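Local coordinates for protein homocysteine S-methyltransferase (Escherichia coli, PDB 5DMM) that transfers a methyl group from S-methylmethionine, or less efficiently S-adenosylmethionine, to homocysteine to make methionine, using zinc as cofactor, at residues T115-G120 with A162-C167; R188-F193 with Y219-A224. All blocks are in the same frame, centred on the assembly; numbering follows the deposited sequence.

Interaction 1 (T115-G120 with A162-C167); sequences TLLVAG and ADLLAC
Asp163 supplies the polar side chain of this contact, just ahead of the strand that begins at Leu164. Its CB lies 3.6 Å from Val118 O. CG sits beside the backbone N of its own residue, chi1 -60°, and rests near Leu117 CD2; the two side chains cross obliquely. At the tip, OD2 accepts a hydrogen bond from Val118 N at 2.8 Å, through its anti lone pair and with an N-H...O angle of 159°. OD2 also forms a salt bridge with Arg103 of helix 85-109, which would probably favour the ionised carboxylate. An alanine here would remove the acceptor of Val118 N and the counter-charge of Arg103, and would probably loosen the start of the strand pairing. The main chain completes the grip: Asp163 N donates to Val118 O at 2.9 Å, nearly along the C=O axis, so Asp163 engages both polar backbone atoms of Val118.

Further on, the strands pair in parallel. Gly120 N donates to Leu164 O at 2.8 Å, in the carbonyl plane. Ala166 N donates to Gly120 O at 2.8 Å, from above the plane of the Gly120 carbonyl. Leu164 holds its CG in the crowded position between N and C, chi1 70°, which brings CD2 to 3.8 Å from Ala119 CB. Ala166 CB lies 4.1 Å from the same Ala119 CB. Trp192 touches all three residues on this face. Leu165 is on the other face and packs on helix 143-159. These are neighbouring strands of a TIM barrel, with helices outside and the Ala166 side chain about 7 Å from the bound homocysteine inside.

Interaction 2 (R188-F193 with Y219-A224); sequences RARAWF and YPQVVA
The Phe193 ring meets Val222 obliquely, with CE1 3.7 Å from Val222 CG2, and the two side chains cross at about a right angle. Ile176 and Leu183 of helix 173-183 also touch this side chain. The Arg190 guanidinium has Gln221 CG near NH1, again obliquely, and its plane is turned 80° from the Gln221 amide. Ala189 O lies in the guanidinium plane and accepts from Arg190 NH1 at 2.8 Å. The indole of Trp192 leads away from 219-224, and its NE1 bonds to Tyr253 OH. Its CB stays behind, 3.8 Å from Ala224 CB.

Ala189 O has a second donor, Gln221 NE2, at 3.2 Å. That bond is bent, with an N-H...O angle of 137°. Gln221 NE2 is also bonded to Leu183 O, so the amide end ties segment 219-224 to the end of helix 173-183.

The two segments run from loop or turn into the first residues of adjacent parallel strands in the TIM barrel, with helix 209-217 in the connection between them. Val222 faces the outer helices, and Ala224 the barrel interior.

A type I turn from Tyr219 to Val222 leads into the second strand. Ala191 N donates to Gln221 O at 3.0 Å, in the carbonyl plane. Val223 N donates to Ala191 O at 2.9 Å, nearly along the C=O axis. Phe193 N donates to Ala224 O at 3.1 Å, from above the carbonyl plane. Val223 CG2, in the crowded position between its backbone N and C, lies 3.4 Å from Ala191 O, while its CG1 packs against Arg190 CD.

Both segments of interaction 1 come earlier in the chain than those of interaction 2. Their centres are about 11 Å apart, and both belong to the parallel sheet of the barrel. Strands 117-122, 164-170, 191-197 and 222-228 follow one another across it, so the two contacts are alternate seams, with one seam between them. That middle seam is formed by 164-170 and 191-197. There Leu165 N lies 2.9 Å from Arg190 O, and Leu165 O lies 3.0 Å from Trp192 N, both probable hydrogen bonds. On the inner side, Ala166 CB packs 3.4 Å from Trp192 CZ2. Both side chains are about 7 Å from the bound homocysteine, so the two contacts together build part of the barrel wall beside the substrate.

Interaction 1 (T115-G120 with A162-C167)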
# COMPACT_ATOMS: atom_id res chain seq x y z
N THR A 115 -6.47 -14.75 10.57
CA THR A 115 -5.19 -14.42 9.97
C THR A 115 -5.03 -12.92 9.79
O THR A 115 -5.94 -12.25 9.31
CB THR A 115 -5.01 -15.11 8.61
OG1 THR A 115 -5.14 -16.53 8.79
CG2 THR A 115 -3.64 -14.80 8.02
N LEU A 116 -3.88 -12.39 10.21
CA LEU A 116 -3.57 -10.97 10.03
C LEU A 116 -2.29 -10.84 9.20
O LEU A 116 -1.34 -11.60 9.38
CB LEU A 116 -3.41 -10.26 11.38
CG LEU A 116 -4.58 -10.28 12.37
CD1 LEU A 116 -4.24 -9.48 13.61
CD2 LEU A 116 -5.86 -9.74 11.72
N LEU A 117 -2.27 -9.87 8.29
CA LEU A 117 -1.15 -9.70 7.38
C LEU A 117 -0.39 -8.40 7.62
O LEU A 117 -0.92 -7.45 8.24
CB LEU A 117 -1.64 -9.75 5.93
CG LEU A 117 -2.33 -11.05 5.51
CD1 LEU A 117 -2.88 -10.92 4.11
CD2 LEU A 117 -1.37 -12.22 5.62
N VAL A 118 0.85 -8.36 7.15
CA VAL A 118 1.63 -7.14 7.09
C VAL A 118 2.09 -6.92 5.64
O VAL A 118 2.75 -7.78 5.05
CB VAL A 118 2.87 -7.18 8.01
CG1 VAL A 118 3.73 -5.92 7.85
CG2 VAL A 118 2.45 -7.36 9.47
N ALA A 119 1.71 -5.79 5.05
CA ALA A 119 2.12 -5.50 3.68
C ALA A 119 3.17 -4.41 3.69
O ALA A 119 2.96 -3.37 4.30
CB ALA A 119 0.93 -5.09 2.84
N GLY A 120 4.29 -4.64 3.01
CA GLY A 120 5.34 -3.63 2.94
C GLY A 120 5.03 -2.59 1.87
O GLY A 120 4.87 -2.92 0.70
N ALA A 162 7.77 -9.09 5.67
CA ALA A 162 6.48 -8.71 5.09
C ALA A 162 5.81 -9.91 4.42
O ALA A 162 6.49 -10.70 3.76
CB ALA A 162 6.67 -7.58 4.07
N ASP A 163 4.50 -10.05 4.59
CA ASP A 163 3.75 -11.13 3.94
C ASP A 163 3.58 -10.85 2.47
O ASP A 163 3.57 -11.77 1.65
CB ASP A 163 2.38 -11.31 4.60
CG ASP A 163 2.50 -11.66 6.06
OD1 ASP A 163 3.16 -12.69 6.36
OD2 ASP A 163 1.97 -10.91 6.91
N LEU A 164 3.43 -9.58 2.14
CA LEU A 164 3.39 -9.18 0.74
C LEU A 164 3.78 -7.72 0.59
O LEU A 164 3.99 -7.01 1.57
CB LEU A 164 2.01 -9.42 0.15
CG LEU A 164 0.85 -8.55 0.61
CD1 LEU A 164 -0.36 -8.88 -0.28
CD2 LEU A 164 0.47 -8.80 2.06
N LEU A 165 3.89 -7.29 -0.66
CA LEU A 165 4.29 -5.94 -1.00
C LEU A 165 3.09 -5.19 -1.51
O LEU A 165 2.34 -5.68 -2.37
CB LEU A 165 5.39 -5.94 -2.06
CG LEU A 165 6.68 -6.69 -1.72
CD1 LEU A 165 7.65 -6.67 -2.88
CD2 LEU A 165 7.34 -6.09 -0.48
N ALA A 166 2.90 -4.00 -0.96
CA ALA A 166 1.88 -3.08 -1.43
C ALA A 166 2.53 -2.06 -2.36
O ALA A 166 3.03 -1.01 -1.91
CB ALA A 166 1.22 -2.38 -0.26
N CYS A 167 2.56 -2.37 -3.65
CA CYS A 167 3.13 -1.45 -4.63
C CYS A 167 2.00 -0.50 -4.99
O CYS A 167 1.08 -0.89 -5.69
CB CYS A 167 3.66 -2.21 -5.85
SG CYS A 167 4.93 -3.43 -5.40

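Interaction 2 (R188-F193 with Y219-A224)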
# COMPACT_ATOMS: atom_id res chain seq x y z
N ARG A 188 9.71 -15.76 -3.92
CA ARG A 188 8.75 -15.97 -2.83
C ARG A 188 7.83 -14.76 -2.64
O ARG A 188 6.82 -14.84 -1.95
CB ARG A 188 9.49 -16.28 -1.52
CG ARG A 188 10.52 -17.39 -1.64
CD ARG A 188 9.87 -18.76 -1.76
NE ARG A 188 9.37 -19.25 -0.47
CZ ARG A 188 8.80 -20.43 -0.29
NH1 ARG A 188 8.38 -20.79 0.92
NH2 ARG A 188 8.64 -21.26 -1.31
N ALA A 189 8.19 -13.64 -3.25
CA ALA A 189 7.45 -12.40 -3.06
C ALA A 189 6.08 -12.48 -3.69
O ALA A 189 5.91 -13.07 -4.75
CB ALA A 189 8.23 -11.22 -3.64
N ARG A 190 5.11 -11.86 -3.03
CA ARG A 190 3.79 -11.64 -3.62
C ARG A 190 3.45 -10.16 -3.46
O ARG A 190 3.91 -9.54 -2.51
CB ARG A 190 2.74 -12.52 -2.93
CG ARG A 190 3.04 -14.02 -3.03
CD ARG A 190 2.93 -14.51 -4.47
NE ARG A 190 3.11 -15.96 -4.59
CZ ARG A 190 4.28 -16.56 -4.78
NH1 ARG A 190 5.40 -15.84 -4.88
NH2 ARG A 190 4.35 -17.88 -4.88
N ALA A 191 2.68 -9.59 -4.39
CA ALA A 191 2.37 -8.16 -4.33
C ALA A 191 0.99 -7.83 -4.86
O ALA A 191 0.45 -8.56 -5.70
CB ALA A 191 3.42 -7.36 -5.10
N TRP A 192 0.42 -6.72 -4.39
CA TRP A 192 -0.64 -6.06 -5.14
C TRP A 192 -0.05 -4.83 -5.78
O TRP A 192 0.96 -4.29 -5.31
CB TRP A 192 -1.88 -5.74 -4.27
CG TRP A 192 -1.85 -4.56 -3.29
CD1 TRP A 192 -1.78 -3.22 -3.60
CD2 TRP A 192 -1.99 -4.63 -1.86
NE1 TRP A 192 -1.84 -2.46 -2.44
CE2 TRP A 192 -1.97 -3.30 -1.37
CE3 TRP A 192 -2.12 -5.68 -0.95
CZ2 TRP A 192 -2.08 -3.01 -0.00
CZ3 TRP A 192 -2.24 -5.39 0.40
CH2 TRP A 192 -2.22 -4.07 0.86
N PHE A 193 -0.63 -4.43 -6.90
CA PHE A 193 -0.27 -3.21 -7.60
C PHE A 193 -1.50 -2.31 -7.62
O PHE A 193 -2.55 -2.69 -8.16
CB PHE A 193 0.19 -3.49 -9.04
CG PHE A 193 1.64 -3.92 -9.16
CD1 PHE A 193 2.15 -4.95 -8.38
CD2 PHE A 193 2.48 -3.31 -10.08
CE1 PHE A 193 3.50 -5.34 -8.50
CE2 PHE A 193 3.82 -3.70 -10.21
CZ PHE A 193 4.33 -4.72 -9.42
N TYR A 219 2.40 -11.86 -14.88
CA TYR A 219 3.22 -12.01 -13.68
C TYR A 219 2.41 -12.57 -12.51
O TYR A 219 1.70 -11.83 -11.84
CB TYR A 219 3.83 -10.66 -13.26
CG TYR A 219 4.73 -10.03 -14.29
CD1 TYR A 219 6.11 -10.22 -14.25
CD2 TYR A 219 4.21 -9.23 -15.30
CE1 TYR A 219 6.94 -9.64 -15.19
CE2 TYR A 219 5.03 -8.65 -16.24
CZ TYR A 219 6.39 -8.86 -16.19
OH TYR A 219 7.21 -8.29 -17.13
N PRO A 220 2.49 -13.89 -12.29
CA PRO A 220 1.71 -14.60 -11.26
C PRO A 220 1.93 -14.06 -9.84
O PRO A 220 1.03 -14.17 -9.00
CB PRO A 220 2.20 -16.05 -11.37
CG PRO A 220 2.83 -16.16 -12.70
CD PRO A 220 3.32 -14.81 -13.09
N GLN A 221 3.10 -13.49 -9.56
CA GLN A 221 3.35 -12.94 -8.23
C GLN A 221 2.45 -11.76 -7.89
O GLN A 221 2.31 -11.41 -6.72
CB GLN A 221 4.79 -12.49 -8.09
CG GLN A 221 5.78 -13.63 -8.07
CD GLN A 221 7.18 -13.12 -8.22
OE1 GLN A 221 7.56 -12.65 -9.30
NE2 GLN A 221 7.96 -13.17 -7.14
N VAL A 222 1.87 -11.12 -8.91
CA VAL A 222 0.92 -10.04 -8.69
C VAL A 222 -0.46 -10.65 -8.42
O VAL A 222 -1.13 -11.15 -9.33
CB VAL A 222 0.86 -9.06 -9.87
CG1 VAL A 222 -0.17 -7.97 -9.62
CG2 VAL A 222 2.23 -8.42 -10.11
N VAL A 223 -0.86 -10.63 -7.16
CA VAL A 223 -2.05 -11.37 -6.75
C VAL A 223 -3.29 -10.51 -6.58
O VAL A 223 -4.38 -11.03 -6.29
CB VAL A 223 -1.79 -12.13 -5.44
CG1 VAL A 223 -0.70 -13.19 -5.65
CG2 VAL A 223 -1.37 -11.16 -4.35
N ALA A 224 -3.14 -9.19 -6.76
CA ALA A 224 -4.28 -8.28 -6.73
C ALA A 224 -3.91 -6.94 -7.39
O ALA A 224 -2.73 -6.57 -7.47
CB ALA A 224 -4.77 -8.07 -5.29